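Local coordinates for methyltransferase 1 (Methanosarcina barkeri, PDB 2I2X), which transfers the methyl group of methanol to the cob(I)amide bound by its partner MtaC, a zinc-dependent step of methanogenesis, at the interface of chains A and C and the interface of chains A and B. Coordinates in Å, arbitrary orientation; residue numbers count along the deposited sequence, not the author numbering. Chains: chain A/B, Methyltransferase 1; chain C, Methyltransferase 1.

Contact 1: the interface of chains A and C. Residues chain A 73-74, 77-79, 116, 118; chain C 14, 16.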
# COMPACT_ATOMS: atom_id res chain seq x y z
N MET A 73 -3.66 -12.30 8.93
CA MET A 73 -4.08 -13.41 8.11
C MET A 73 -5.23 -14.15 8.78
O MET A 73 -6.20 -14.50 8.11
CB MET A 73 -2.92 -14.37 7.83
CG MET A 73 -1.81 -13.82 6.91
SD MET A 73 -2.41 -13.04 5.39
CE MET A 73 -2.40 -14.46 4.42
N VAL A 74 -5.16 -14.35 10.09
CA VAL A 74 -6.19 -15.14 10.76
C VAL A 74 -7.46 -14.29 10.97
O VAL A 74 -8.56 -14.82 10.97
CB VAL A 74 -5.69 -15.86 12.08
CG1 VAL A 74 -4.46 -16.79 11.79
CG2 VAL A 74 -5.35 -14.86 13.17
N GLY A 77 -9.30 -14.51 7.63
CA GLY A 77 -9.65 -15.87 7.23
C GLY A 77 -8.75 -16.49 6.17
O GLY A 77 -9.11 -17.48 5.55
N PHE A 78 -7.58 -15.92 5.95
CA PHE A 78 -6.69 -16.45 4.90
C PHE A 78 -6.06 -17.77 5.32
O PHE A 78 -5.58 -17.88 6.45
CB PHE A 78 -5.66 -15.39 4.49
CG PHE A 78 -6.28 -14.17 3.86
CD1 PHE A 78 -7.17 -14.29 2.78
CD2 PHE A 78 -6.01 -12.88 4.37
CE1 PHE A 78 -7.73 -13.18 2.20
CE2 PHE A 78 -6.57 -11.75 3.78
CZ PHE A 78 -7.43 -11.91 2.69
N PRO A 79 -6.08 -18.78 4.45
CA PRO A 79 -5.61 -20.12 4.83
C PRO A 79 -4.09 -20.36 4.77
O PRO A 79 -3.63 -21.38 5.29
CB PRO A 79 -6.31 -21.04 3.80
CG PRO A 79 -6.25 -20.23 2.56
CD PRO A 79 -6.56 -18.78 3.05
N TYR A 116 -4.41 -22.00 15.19
CA TYR A 116 -5.42 -21.83 14.16
C TYR A 116 -5.32 -22.80 12.99
O TYR A 116 -6.26 -22.90 12.21
CB TYR A 116 -5.35 -20.40 13.62
CG TYR A 116 -5.43 -19.28 14.64
CD1 TYR A 116 -6.66 -18.80 15.10
CD2 TYR A 116 -4.27 -18.67 15.13
CE1 TYR A 116 -6.73 -17.75 16.03
CE2 TYR A 116 -4.32 -17.63 16.04
CZ TYR A 116 -5.56 -17.17 16.50
OH TYR A 116 -5.62 -16.14 17.41
N ILE A 118 -3.31 -22.35 10.35
CA ILE A 118 -2.90 -21.64 9.17
C ILE A 118 -1.55 -22.21 8.67
O ILE A 118 -0.64 -22.43 9.46
CB ILE A 118 -2.76 -20.11 9.45
CG1 ILE A 118 -2.31 -19.36 8.19
CG2 ILE A 118 -1.83 -19.83 10.65
CD1 ILE A 118 -2.38 -17.86 8.33
N THR C 14 -10.86 -19.91 5.67
CA THR C 14 -11.25 -20.53 6.92
C THR C 14 -11.80 -19.47 7.91
O THR C 14 -11.10 -18.51 8.25
CB THR C 14 -10.01 -21.18 7.58
OG1 THR C 14 -9.42 -22.14 6.70
CG2 THR C 14 -10.38 -21.84 8.96
N TYR C 16 -11.71 -18.92 11.01
CA TYR C 16 -10.95 -19.28 12.22
C TYR C 16 -11.72 -19.17 13.51
O TYR C 16 -11.42 -19.88 14.47
CB TYR C 16 -9.67 -18.47 12.30
CG TYR C 16 -8.68 -18.85 11.22
CD1 TYR C 16 -7.93 -20.03 11.30
CD2 TYR C 16 -8.48 -18.02 10.11
CE1 TYR C 16 -6.99 -20.38 10.29
CE2 TYR C 16 -7.56 -18.35 9.10
CZ TYR C 16 -6.81 -19.53 9.19
OH TYR C 16 -5.88 -19.85 8.18
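C:Tyr16 pushes its ring lengthwise into a notch of chain A, between the end of helix 55-76 and the chain that follows helix 95-116. The ring is flanked on both faces near its rim: A:Val74 lies over one, with its CB 4.0 Å from CD2 of C:Tyr16, and the methyl CG2 of C:Thr14, from the ring's own chain, lies over the other. A:Tyr116 meets the CD1-CE1 edge with its CB, 3.5 Å from CD1 of C:Tyr16, and the two tyrosine side chains cross at about a right angle. A:Ile118 lies at the phenol end. Its branch carbon CB is 3.4 Å from OH of C:Tyr16, and CG1, anti to the backbone N (chi1 180°), comes alongside to 3.6 Å from the same OH of C:Tyr16.

Outward from these carbons the contact turns polar, and chain A contributes mostly main chain. The carbonyl O of A:Tyr116 sits in the ring plane at the edge, 3.3 Å from CE1 of C:Tyr16. At the tip, OH of C:Tyr16 donates a hydrogen bond to O of A:Phe78 over 2.6 Å, tilted 34° from the carbonyl plane, which gives the phenol end of the ring a polar mate. Beside it, N of C:Thr14 donates to O of A:Gly77 over 3.0 Å.

This is a knob in a socket: an aromatic group fills the notch, and backbone carbonyls at the tip and edge probably set its depth and rotation. The site docks the start of MtaC, ahead of and including its short helix 16-19, onto MtaB and so helps to join the two kinds of subunit in their heterotetramer.

Contact 2: the interface of chains A and B. Residues chain A 233, 297, 300-301, 359-360, 363; chain B 76-78, 335, 338.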
# COMPACT_ATOMS: atom_id res chain seq x y z
N LEU A 233 6.98 4.54 -19.34
CA LEU A 233 6.85 4.77 -20.78
C LEU A 233 7.47 6.06 -21.31
O LEU A 233 7.81 6.11 -22.47
CB LEU A 233 5.38 4.78 -21.17
CG LEU A 233 4.64 3.49 -21.56
CD1 LEU A 233 5.32 2.18 -21.11
CD2 LEU A 233 3.22 3.63 -21.02
N ASP A 297 5.92 -0.96 -12.28
CA ASP A 297 6.21 -1.82 -13.42
C ASP A 297 5.12 -1.79 -14.45
O ASP A 297 4.05 -1.20 -14.25
CB ASP A 297 6.64 -3.25 -13.04
CG ASP A 297 5.48 -4.16 -12.64
OD1 ASP A 297 4.51 -4.29 -13.40
OD2 ASP A 297 5.60 -4.83 -11.59
N GLY A 300 1.70 -5.26 -14.47
CA GLY A 300 1.12 -5.45 -13.14
C GLY A 300 0.31 -6.72 -12.99
O GLY A 300 0.40 -7.37 -11.94
N ASN A 301 -0.49 -7.05 -14.01
CA ASN A 301 -1.41 -8.19 -13.98
C ASN A 301 -0.83 -9.38 -14.72
O ASN A 301 -1.01 -10.52 -14.31
CB ASN A 301 -2.75 -7.85 -14.63
CG ASN A 301 -3.61 -6.89 -13.80
OD1 ASN A 301 -4.06 -5.85 -14.30
ND2 ASN A 301 -3.88 -7.24 -12.56
N SER A 359 -4.33 -8.18 -20.44
CA SER A 359 -4.26 -6.89 -19.73
C SER A 359 -3.00 -6.07 -20.09
O SER A 359 -3.06 -4.86 -20.35
CB SER A 359 -4.27 -7.15 -18.22
OG SER A 359 -3.89 -6.00 -17.48
N ASP A 360 -1.87 -6.74 -20.08
CA ASP A 360 -0.60 -6.05 -20.18
C ASP A 360 0.18 -6.40 -21.44
O ASP A 360 1.17 -5.74 -21.71
CB ASP A 360 0.25 -6.35 -18.95
CG ASP A 360 -0.38 -5.83 -17.66
OD1 ASP A 360 -1.13 -4.85 -17.74
OD2 ASP A 360 -0.12 -6.39 -16.57
N ARG A 363 1.09 -3.29 -23.30
CA ARG A 363 1.56 -2.17 -22.55
C ARG A 363 3.00 -1.76 -22.91
O ARG A 363 3.29 -0.57 -22.88
CB ARG A 363 1.45 -2.43 -21.06
CG ARG A 363 1.19 -1.17 -20.18
CD ARG A 363 0.90 -1.61 -18.74
NE ARG A 363 -0.45 -2.14 -18.69
CZ ARG A 363 -1.55 -1.39 -18.63
NH1 ARG A 363 -1.49 -0.05 -18.59
NH2 ARG A 363 -2.72 -1.98 -18.64
N VAL B 76 2.55 4.74 -16.75
CA VAL B 76 2.22 3.30 -16.83
C VAL B 76 1.11 3.06 -17.88
O VAL B 76 0.71 1.94 -18.15
CB VAL B 76 1.92 2.71 -15.43
CG1 VAL B 76 1.84 1.18 -15.48
CG2 VAL B 76 2.98 3.12 -14.48
N GLY B 77 0.66 4.11 -18.52
CA GLY B 77 -0.17 3.89 -19.69
C GLY B 77 -1.66 3.77 -19.37
O GLY B 77 -2.41 3.23 -20.17
N PHE B 78 -2.09 4.24 -18.21
CA PHE B 78 -3.50 4.13 -17.86
C PHE B 78 -4.36 5.19 -18.55
O PHE B 78 -4.00 6.35 -18.57
CB PHE B 78 -3.69 4.16 -16.36
CG PHE B 78 -2.97 3.05 -15.65
CD1 PHE B 78 -3.28 1.72 -15.92
CD2 PHE B 78 -1.99 3.32 -14.70
CE1 PHE B 78 -2.64 0.68 -15.24
CE2 PHE B 78 -1.34 2.29 -14.01
CZ PHE B 78 -1.67 0.97 -14.28
N TYR B 335 -4.46 -0.95 -12.24
CA TYR B 335 -4.25 -2.28 -12.78
C TYR B 335 -5.47 -3.16 -12.48
O TYR B 335 -5.89 -3.94 -13.35
CB TYR B 335 -2.97 -2.93 -12.21
CG TYR B 335 -1.69 -2.73 -12.99
CD1 TYR B 335 -1.59 -3.15 -14.31
CD2 TYR B 335 -0.58 -2.14 -12.39
CE1 TYR B 335 -0.41 -3.00 -15.03
CE2 TYR B 335 0.64 -1.95 -13.11
CZ TYR B 335 0.70 -2.40 -14.43
OH TYR B 335 1.86 -2.26 -15.14
N ALA B 338 -7.71 -2.34 -15.03
CA ALA B 338 -7.30 -2.92 -16.33
C ALA B 338 -7.75 -4.38 -16.52
O ALA B 338 -8.15 -4.78 -17.62
CB ALA B 338 -5.81 -2.79 -16.57
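B:Tyr335 reaches out of helix 325-345 and lays its ring under the backbone of A:Gly300, whose CA stands 3.4 Å from the ring centroid in a CH-pi contact. B:Phe78 covers the opposite face with CZ, so the tyrosine is clamped between its own chain and the neighbour. A glycine probably suits this flat approach because it brings no side chain over the ring. At the tip, OH of B:Tyr335 donates to the carbonyl O of A:Asp297 over 2.6 Å. N of A:Gly300 lies 3.1 Å from the same OH of B:Tyr335 and may donate to it, though it sits over the ring face and any such bond is strongly bent. At the edge, in the ring plane, OD1 of the A:Asp360 carboxylate comes to 3.4 Å from CE1 of B:Tyr335. An alanine in place of B:Tyr335 would probably open a gap between A:Gly300 and B:Phe78 and leave the A:Asp297 carbonyl without its phenol mate.

A:Arg363 continues the tight part. Its chain bends at chi3 (-76°), which turns the guanidinium so that NE faces A:Asp360 and NH1 faces chain B. NH1 donates to O of B:Val76 over 3.0 Å with the acceptor in the guanidinium plane. NE forms a salt bridge to OD1 of A:Asp360 at 3.0 Å, approaching from above the carboxylate plane; the acid thus positions the arginine and is likely to balance its charge. OD2 of the same acid takes the backbone N of A:Asn301. As modelled, OD1 of A:Asn301 accepts from OG of A:Ser359 but also presses on O of B:Tyr335, a doubtful pairing of acceptors; with the amide turned over, its NH2 could donate to that carbonyl.

The flanks are looser. CD2 of A:Leu233 touches B:Gly77 at 3.6 Å from its N, and the methyl CB of B:Ala338 lies 3.8 Å from NH2 of A:Arg363.

As a worked case of aromatic filling backed by an arginine held by an acid of its own chain, the patch, repeated by the two-fold axis, helps to join the two MtaB subunits of the heterotetramer.

Contact 1 and contact 2 lie about 32 Å apart between the centres of their C-alpha atoms, yet they draw on one stretch of MtaB: the end of helix 55-76 with the following glycine and phenylalanine. Chain A supplies it to MtaC in contact 1, and chain B supplies the same stretch to MtaB in contact 2. Since each copy repeats both roles, this turn serves two partners at once: the carbonyls of the glycine and phenylalanine face the corrinoid protein, while the carbonyl of the valine before them and the phenylalanine ring face the other MtaB. Such sharing suggests that MtaC docking and MtaB pairing are structurally coupled.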